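Local atomic coordinates of WipB (Legionella pneumophila, PDB entry 5NNY), a protein that acts, through the phosphatase domain described here, as a translocated Ser/Thr phosphatase effector that targets the host lysosomal nutrient-sensing machinery. Residues Asp96-Val99 / Ile104-Phe107; Ile108-Gln113 / Asn175-Asn180; Leu293-Lys298 / Phe304-Asp309. One frame throughout, in Å; residues are numbered along the deposited sequence. Where two conformers were deposited one is given.

Contact 1 of 3, residues Asp96-Val99 / Ile104-Phe107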
# COMPACT_ATOMS: atom_id res chain seq x y z
N ASP A 96 0.53 1.89 -4.09
CA ASP A 96 -0.70 2.41 -4.69
C ASP A 96 -1.78 1.34 -4.74
O ASP A 96 -2.62 1.33 -5.64
CB ASP A 96 -0.43 2.99 -6.07
CG ASP A 96 0.42 4.24 -6.04
OD1 ASP A 96 0.81 4.68 -4.94
OD2 ASP A 96 0.71 4.78 -7.12
N GLU A 97 -1.77 0.43 -3.77
CA GLU A 97 -2.80 -0.60 -3.71
C GLU A 97 -4.11 -0.09 -3.10
O GLU A 97 -5.16 -0.74 -3.26
CB GLU A 97 -2.25 -1.83 -2.95
CG GLU A 97 -2.14 -1.69 -1.43
CD GLU A 97 -1.18 -0.61 -0.97
OE1 GLU A 97 -1.46 0.04 0.06
OE2 GLU A 97 -0.13 -0.39 -1.63
N LEU A 98 -4.06 1.08 -2.45
CA LEU A 98 -5.23 1.72 -1.84
C LEU A 98 -5.21 3.22 -2.14
O LEU A 98 -4.18 3.78 -2.53
CB LEU A 98 -5.25 1.50 -0.32
CG LEU A 98 -5.33 0.08 0.23
CD1 LEU A 98 -5.10 0.08 1.76
CD2 LEU A 98 -6.69 -0.57 -0.10
N VAL A 99 -6.36 3.88 -1.95
CA VAL A 99 -6.52 5.34 -2.07
C VAL A 99 -6.05 5.82 -3.44
O VAL A 99 -5.08 6.58 -3.55
CB VAL A 99 -5.75 6.09 -0.96
CG1 VAL A 99 -6.20 7.59 -0.89
CG2 VAL A 99 -5.97 5.43 0.38
N ILE A 104 -13.08 0.85 -5.47
CA ILE A 104 -13.35 0.98 -4.04
C ILE A 104 -12.33 0.18 -3.26
O ILE A 104 -12.03 -0.97 -3.61
CB ILE A 104 -14.80 0.55 -3.69
CG1 ILE A 104 -15.15 0.96 -2.25
CG2 ILE A 104 -15.04 -0.93 -3.97
CD1 ILE A 104 -16.66 0.87 -1.95
N ASP A 105 -11.80 0.78 -2.20
CA ASP A 105 -10.72 0.15 -1.44
C ASP A 105 -11.16 -1.13 -0.75
O ASP A 105 -10.31 -1.97 -0.45
CB ASP A 105 -10.14 1.10 -0.40
CG ASP A 105 -9.17 2.09 -1.00
OD1 ASP A 105 -8.66 1.80 -2.12
OD2 ASP A 105 -8.94 3.17 -0.38
N TYR A 106 -12.46 -1.29 -0.49
CA TYR A 106 -12.95 -2.52 0.12
C TYR A 106 -12.50 -3.75 -0.65
O TYR A 106 -12.21 -4.79 -0.04
CB TYR A 106 -14.48 -2.49 0.18
CG TYR A 106 -15.08 -3.59 1.02
CD1 TYR A 106 -15.07 -3.50 2.40
CD2 TYR A 106 -15.63 -4.74 0.42
CE1 TYR A 106 -15.60 -4.52 3.18
CE2 TYR A 106 -16.17 -5.77 1.20
CZ TYR A 106 -16.16 -5.64 2.57
OH TYR A 106 -16.69 -6.62 3.36
N PHE A 107 -12.43 -3.66 -1.98
CA PHE A 107 -12.15 -4.84 -2.80
C PHE A 107 -10.75 -5.38 -2.53
O PHE A 107 -10.57 -6.59 -2.30
CB PHE A 107 -12.32 -4.52 -4.28
CG PHE A 107 -13.77 -4.31 -4.72
CD1 PHE A 107 -14.84 -4.81 -3.98
CD2 PHE A 107 -14.03 -3.66 -5.91
CE1 PHE A 107 -16.15 -4.63 -4.41
CE2 PHE A 107 -15.34 -3.48 -6.36
CZ PHE A 107 -16.41 -3.98 -5.61
O HOH W 1 -7.91 -0.76 -3.44
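The backbones come closest at Leu98 and Asp105, whose CA atoms are 5.7 Å apart, where the loop of residues 96-99 meets the start of helix 105-117. Here the Asp105 carboxylate illustrates how one acid can hold a loop. Val99 N makes a bifurcated hydrogen bond to Asp105 OD1 and OD2, 3.1 Å to each, with N-H angles of 152° and 146°; it meets both oxygens on the syn side, slightly out of the carboxylate plane. CB of Asp105 points toward the loop, and with CG anti to the carbonyl carbon (chi1 -80°) the carboxylate reaches Val99 N. The twofold grip probably limits its rotation. OD1 is further held by Ser160 OG and by a water that bridges it to Glu97 O. Two apolar groups lie against the carboxylate: Leu98 CD2 is 3.7 Å from Asp105 OD1, and Val99 CG2 3.8 Å from Asp105 OD2. The loop follows strand 90-93 with a Gly-Asp sequence like that of calcineurin-type phosphoesterases, and Asp96 stands beside Asp10, His12, His129 and His209, a cluster consistent with the metal centre of such enzymes. Helix 128-138 packs on Leu98 and Val99 through Phe133, while Phe161 of helix 159-169 touches Val99 and Asp105.

Contact 2 of 3, residues Ile108-Gln113 / Asn175-Asn180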
# COMPACT_ATOMS: atom_id res chain seq x y z
N ILE A 108 -9.76 -4.50 -2.52
CA ILE A 108 -8.38 -4.94 -2.30
C ILE A 108 -8.16 -5.26 -0.83
O ILE A 108 -7.38 -6.16 -0.50
CB ILE A 108 -7.39 -3.88 -2.83
CG1 ILE A 108 -7.29 -4.03 -4.36
CG2 ILE A 108 -6.01 -4.00 -2.18
CD1 ILE A 108 -6.20 -3.29 -5.04
N LEU A 109 -8.89 -4.59 0.07
CA LEU A 109 -8.75 -4.92 1.49
C LEU A 109 -9.18 -6.36 1.77
O LEU A 109 -8.55 -7.06 2.56
CB LEU A 109 -9.57 -3.95 2.34
CG LEU A 109 -9.01 -2.53 2.51
CD1 LEU A 109 -10.01 -1.65 3.28
CD2 LEU A 109 -7.66 -2.58 3.22
N LYS A 110 -10.26 -6.81 1.13
CA LYS A 110 -10.72 -8.18 1.31
C LYS A 110 -9.75 -9.17 0.69
O LYS A 110 -9.59 -10.28 1.20
CB LYS A 110 -12.11 -8.37 0.70
CG LYS A 110 -13.23 -7.68 1.47
CD LYS A 110 -13.18 -8.00 2.96
CE LYS A 110 -14.13 -9.14 3.34
NZ LYS A 110 -13.91 -9.59 4.76
N LEU A 111 -9.13 -8.79 -0.43
CA LEU A 111 -8.13 -9.65 -1.06
C LEU A 111 -6.91 -9.81 -0.17
O LEU A 111 -6.41 -10.92 0.02
CB LEU A 111 -7.72 -9.11 -2.43
CG LEU A 111 -8.69 -9.50 -3.56
CD1 LEU A 111 -8.35 -8.76 -4.82
CD2 LEU A 111 -8.65 -11.02 -3.82
N LEU A 112 -6.41 -8.70 0.39
CA LEU A 112 -5.31 -8.77 1.33
C LEU A 112 -5.66 -9.65 2.53
O LEU A 112 -4.83 -10.43 2.99
CB LEU A 112 -4.91 -7.36 1.81
CG LEU A 112 -4.38 -6.41 0.73
CD1 LEU A 112 -4.08 -5.02 1.31
CD2 LEU A 112 -3.13 -7.02 0.04
N GLN A 113 -6.88 -9.51 3.06
CA GLN A 113 -7.28 -10.33 4.20
C GLN A 113 -7.26 -11.82 3.88
O GLN A 113 -6.77 -12.63 4.68
CB GLN A 113 -8.68 -9.90 4.65
CG GLN A 113 -9.20 -10.58 5.91
CD GLN A 113 -10.56 -10.02 6.27
OE1 GLN A 113 -11.42 -9.91 5.41
NE2 GLN A 113 -10.75 -9.65 7.53
N ASN A 175 -17.07 0.71 9.72
CA ASN A 175 -15.75 1.12 10.18
C ASN A 175 -15.01 -0.03 10.85
O ASN A 175 -13.81 -0.20 10.66
CB ASN A 175 -15.83 2.30 11.15
CG ASN A 175 -16.18 3.59 10.47
OD1 ASN A 175 -15.59 3.97 9.45
ND2 ASN A 175 -17.16 4.29 11.03
N GLU A 176 -15.72 -0.83 11.66
CA GLU A 176 -15.02 -1.87 12.41
C GLU A 176 -14.37 -2.90 11.49
O GLU A 176 -13.25 -3.35 11.75
CB GLU A 176 -15.95 -2.58 13.42
CG GLU A 176 -16.78 -1.69 14.41
CD GLU A 176 -16.07 -0.47 15.08
OE1 GLU A 176 -16.76 0.26 15.82
OE2 GLU A 176 -14.86 -0.23 14.88
N GLU A 177 -15.05 -3.28 10.40
CA GLU A 177 -14.43 -4.22 9.46
C GLU A 177 -13.17 -3.61 8.84
O GLU A 177 -12.12 -4.26 8.79
CB GLU A 177 -15.42 -4.61 8.35
CG GLU A 177 -14.76 -5.40 7.24
CD GLU A 177 -15.73 -6.26 6.42
OE1 GLU A 177 -16.83 -5.77 6.05
OE2 GLU A 177 -15.38 -7.44 6.17
N VAL A 178 -13.27 -2.36 8.38
CA VAL A 178 -12.12 -1.72 7.74
C VAL A 178 -10.97 -1.61 8.73
O VAL A 178 -9.81 -1.94 8.41
CB VAL A 178 -12.52 -0.34 7.19
CG1 VAL A 178 -11.29 0.39 6.63
CG2 VAL A 178 -13.59 -0.49 6.14
N LEU A 179 -11.27 -1.15 9.95
CA LEU A 179 -10.24 -0.99 10.97
C LEU A 179 -9.64 -2.34 11.37
O LEU A 179 -8.43 -2.44 11.59
CB LEU A 179 -10.79 -0.26 12.19
CG LEU A 179 -11.08 1.23 11.98
CD1 LEU A 179 -11.98 1.79 13.10
CD2 LEU A 179 -9.75 2.01 11.85
N ASN A 180 -10.46 -3.39 11.46
CA ASN A 180 -9.88 -4.69 11.78
C ASN A 180 -8.88 -5.11 10.72
O ASN A 180 -7.79 -5.60 11.04
CB ASN A 180 -10.96 -5.76 11.94
CG ASN A 180 -10.36 -7.15 12.14
OD1 ASN A 180 -9.99 -7.53 13.25
ND2 ASN A 180 -10.22 -7.89 11.06
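Lys110 and Glu177 reach across between two helices and meet at about a right angle, one of three side-chain pairings along this crossing. Lys110 NZ approaches Glu177 OE2 nearly head-on, along the C-O bond, and makes a salt bridge of 3.0 Å. The lysine gets there by folding: its chain bends at chi2 (-50°) and again at chi3, which brings the ammonium to helix 175-186, whereas Glu177 comes the other way as an extended arm. CE of Lys110 follows at 3.5 Å from Glu177 OE2, so the methylene end lies against the same oxygen. The ammonium has a second acceptor one turn along its own helix, Gln113 OE1, 2.6 Å from Lys110 NZ and met in the carbonyl plane. Glu177 likewise divides its carboxylate, giving OE1 to the hydroxyl of Tyr106. Each charged group therefore has two partners, and the amide of Gln113 is fixed through its oxygen.

The nitrogen end of that amide, NE2, lies 4.0 Å from Asn180 ND2; these side chains also cross at about a right angle, with amide planes 47° apart, a proximity at the more exposed end of the contact. The buried end is apolar. Here Leu109, pointing at the partner helix, sets CD1 obliquely against Val178 CG1 at 4.1 Å.

The contact is a helix-helix packing with an apolar pair on its buried side and a salt bridge on its more exposed side. The local axes approach to 10.9 Å and are inclined at 50°. Ile181, one residue beyond the segment, also touches Leu109, Lys110 and Gln113; Leu164 and Ile168 of helix 159-169 pack on Val178, and Tyr75 of helix 64-79 lies against Lys110 and Leu111.

Contact 3 of 3, residues Leu293-Lys298 / Phe304-Asp309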
# COMPACT_ATOMS: atom_id res chain seq x y z
N LEU A 293 22.18 12.38 -4.17
CA LEU A 293 21.70 11.04 -4.47
C LEU A 293 22.89 10.10 -4.62
O LEU A 293 23.75 10.35 -5.47
CB LEU A 293 20.85 11.04 -5.73
CG LEU A 293 20.20 9.72 -6.16
CD1 LEU A 293 19.19 9.27 -5.08
CD2 LEU A 293 19.49 9.87 -7.50
N ILE A 294 22.94 9.05 -3.80
CA ILE A 294 24.02 8.07 -3.83
C ILE A 294 23.42 6.75 -4.27
O ILE A 294 22.53 6.21 -3.59
CB ILE A 294 24.70 7.91 -2.46
CG1 ILE A 294 25.25 9.26 -1.96
CG2 ILE A 294 25.78 6.83 -2.55
CD1 ILE A 294 26.27 9.88 -2.86
N ARG A 295 23.91 6.21 -5.39
CA ARG A 295 23.38 4.96 -5.92
C ARG A 295 24.43 3.89 -6.13
O ARG A 295 24.08 2.79 -6.58
CB ARG A 295 22.61 5.22 -7.22
CG ARG A 295 21.19 5.73 -6.97
CD ARG A 295 20.29 5.59 -8.19
NE ARG A 295 18.89 5.46 -7.80
CZ ARG A 295 18.07 4.53 -8.28
NH1 ARG A 295 16.81 4.49 -7.86
NH2 ARG A 295 18.50 3.66 -9.18
N THR A 296 25.69 4.16 -5.82
CA THR A 296 26.77 3.19 -5.94
C THR A 296 27.54 3.16 -4.64
O THR A 296 27.75 4.20 -4.01
CB THR A 296 27.71 3.56 -7.10
OG1 THR A 296 26.94 3.73 -8.30
CG2 THR A 296 28.74 2.47 -7.32
N SER A 297 27.95 1.96 -4.22
CA SER A 297 28.91 1.79 -3.14
C SER A 297 30.07 0.94 -3.63
O SER A 297 29.88 -0.00 -4.40
CB SER A 297 28.30 1.12 -1.92
OG SER A 297 29.29 1.02 -0.90
N LYS A 298 31.28 1.27 -3.17
CA LYS A 298 32.40 0.41 -3.54
C LYS A 298 32.39 -0.90 -2.79
O LYS A 298 33.06 -1.85 -3.21
CB LYS A 298 33.73 1.15 -3.33
CG LYS A 298 34.15 1.36 -1.90
CD LYS A 298 35.42 2.21 -1.86
CE LYS A 298 35.93 2.41 -0.45
NZ LYS A 298 34.90 3.09 0.40
N PHE A 304 18.49 -0.67 -7.56
CA PHE A 304 17.28 -0.11 -6.99
C PHE A 304 16.11 -0.41 -7.92
O PHE A 304 16.22 -0.24 -9.13
CB PHE A 304 17.41 1.40 -6.76
CG PHE A 304 18.40 1.77 -5.70
CD1 PHE A 304 18.01 1.85 -4.37
CD2 PHE A 304 19.73 2.02 -6.02
CE1 PHE A 304 18.92 2.20 -3.39
CE2 PHE A 304 20.64 2.36 -5.05
CZ PHE A 304 20.24 2.47 -3.74
N ILE A 305 14.99 -0.84 -7.34
CA ILE A 305 13.76 -1.17 -8.06
C ILE A 305 12.62 -0.39 -7.42
O ILE A 305 12.36 -0.54 -6.23
CB ILE A 305 13.45 -2.68 -8.01
CG1 ILE A 305 14.51 -3.48 -8.77
CG2 ILE A 305 12.04 -2.95 -8.52
CD1 ILE A 305 14.31 -4.99 -8.67
N HIS A 306 11.92 0.41 -8.22
CA HIS A 306 10.86 1.24 -7.66
C HIS A 306 9.85 1.53 -8.76
O HIS A 306 10.09 1.26 -9.94
CB HIS A 306 11.44 2.52 -7.07
CG HIS A 306 12.36 3.24 -8.01
ND1 HIS A 306 11.90 4.03 -9.03
CD2 HIS A 306 13.71 3.24 -8.11
CE1 HIS A 306 12.93 4.51 -9.71
NE2 HIS A 306 14.04 4.06 -9.16
N GLY A 307 8.71 2.10 -8.35
CA GLY A 307 7.73 2.55 -9.30
C GLY A 307 8.04 3.94 -9.83
O GLY A 307 9.01 4.59 -9.44
N HIS A 308 7.18 4.41 -10.73
CA HIS A 308 7.39 5.68 -11.42
C HIS A 308 6.10 6.50 -11.38
O HIS A 308 5.11 6.15 -12.03
CB HIS A 308 7.88 5.41 -12.84
CG HIS A 308 9.06 4.48 -12.89
ND1 HIS A 308 8.93 3.10 -12.84
CD2 HIS A 308 10.39 4.72 -12.95
CE1 HIS A 308 10.13 2.55 -12.88
NE2 HIS A 308 11.03 3.51 -12.95
N ASP A 309 6.12 7.57 -10.58
CA ASP A 309 5.01 8.52 -10.31
C ASP A 309 3.85 7.87 -9.58
O ASP A 309 3.09 8.56 -8.85
CB ASP A 309 4.52 9.22 -11.61
CG ASP A 309 3.19 8.66 -12.17
OD1 ASP A 309 2.12 8.76 -11.52
OD2 ASP A 309 3.21 8.15 -13.32
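His306, whose ring meets Arg295 across the contact, is steadied by a bond to its own chain: ND1 donates to Gly307 O at 3.0 Å, almost straight at 175° and within the imidazole plane. The ring takes up the crowded position between backbone N and carbonyl carbon (chi1 50°), which, together with the turn of the ring about chi2, brings ND1 to the carbonyl of Gly307 and leaves NE2 near the arginine. Arg295 was deposited in two conformers, and the contacts given here are those of one of them. Its NH1 comes to the edge of the imidazole, near the ring plane and 3.1 Å from His306 NE2, while the guanidinium stands nearly perpendicular to the ring. A weak hydrogen bond joins the same NH1 to Ile212 O.

These residues belong to the edge of the central mixed sheet. Strand 301-306 is one of its two outermost strands and pairs with strand 203-208, and the His-Gly-His run at its end resembles the Gly-His motif of calcineurin-type phosphoesterases; Gly307 is bonded through its backbone to His209. The loop 293-298 passes along one side of this strand, and it is Arg295 that bridges the two.

Phe304 provides the floor for that bridge. Its CB lies over one face of the guanidinium, 3.3 Å from Arg295 NH1, and CD2 stands 3.7 Å above the guanidinium plane, near its centre. The two flat groups are tilted by about 41°. Nearer the loop, CG of Arg295 rests 3.9 Å from Phe304 CE2, and Arg295 O approaches the edge of the ring in its plane. Phe304 also touches Val206, and Leu214 of helix 214-224 touches Ile294 and Ser297.

In the fold
Contacts 1 and 2 touch each other, with centres about 10 Å apart, and both are built on helix 105-117: contact 1 fixes its beginning to the loop and contact 2 its next turns to helix 175-186. They meet through Leu98 CD1, 4.0 Å from Leu109 CD2. Contact 3 lies on the outermost strand 301-306, its centre about 27 Å from that of contact 1 and 33 Å from that of contact 2, on the opposite side of the chain's centre from the latter. Yet the nearest atoms of contacts 1 and 3 are only about 5 Å apart, on the Asp96 side, near the probable metal centre; those of contacts 2 and 3 are about 16 Å apart.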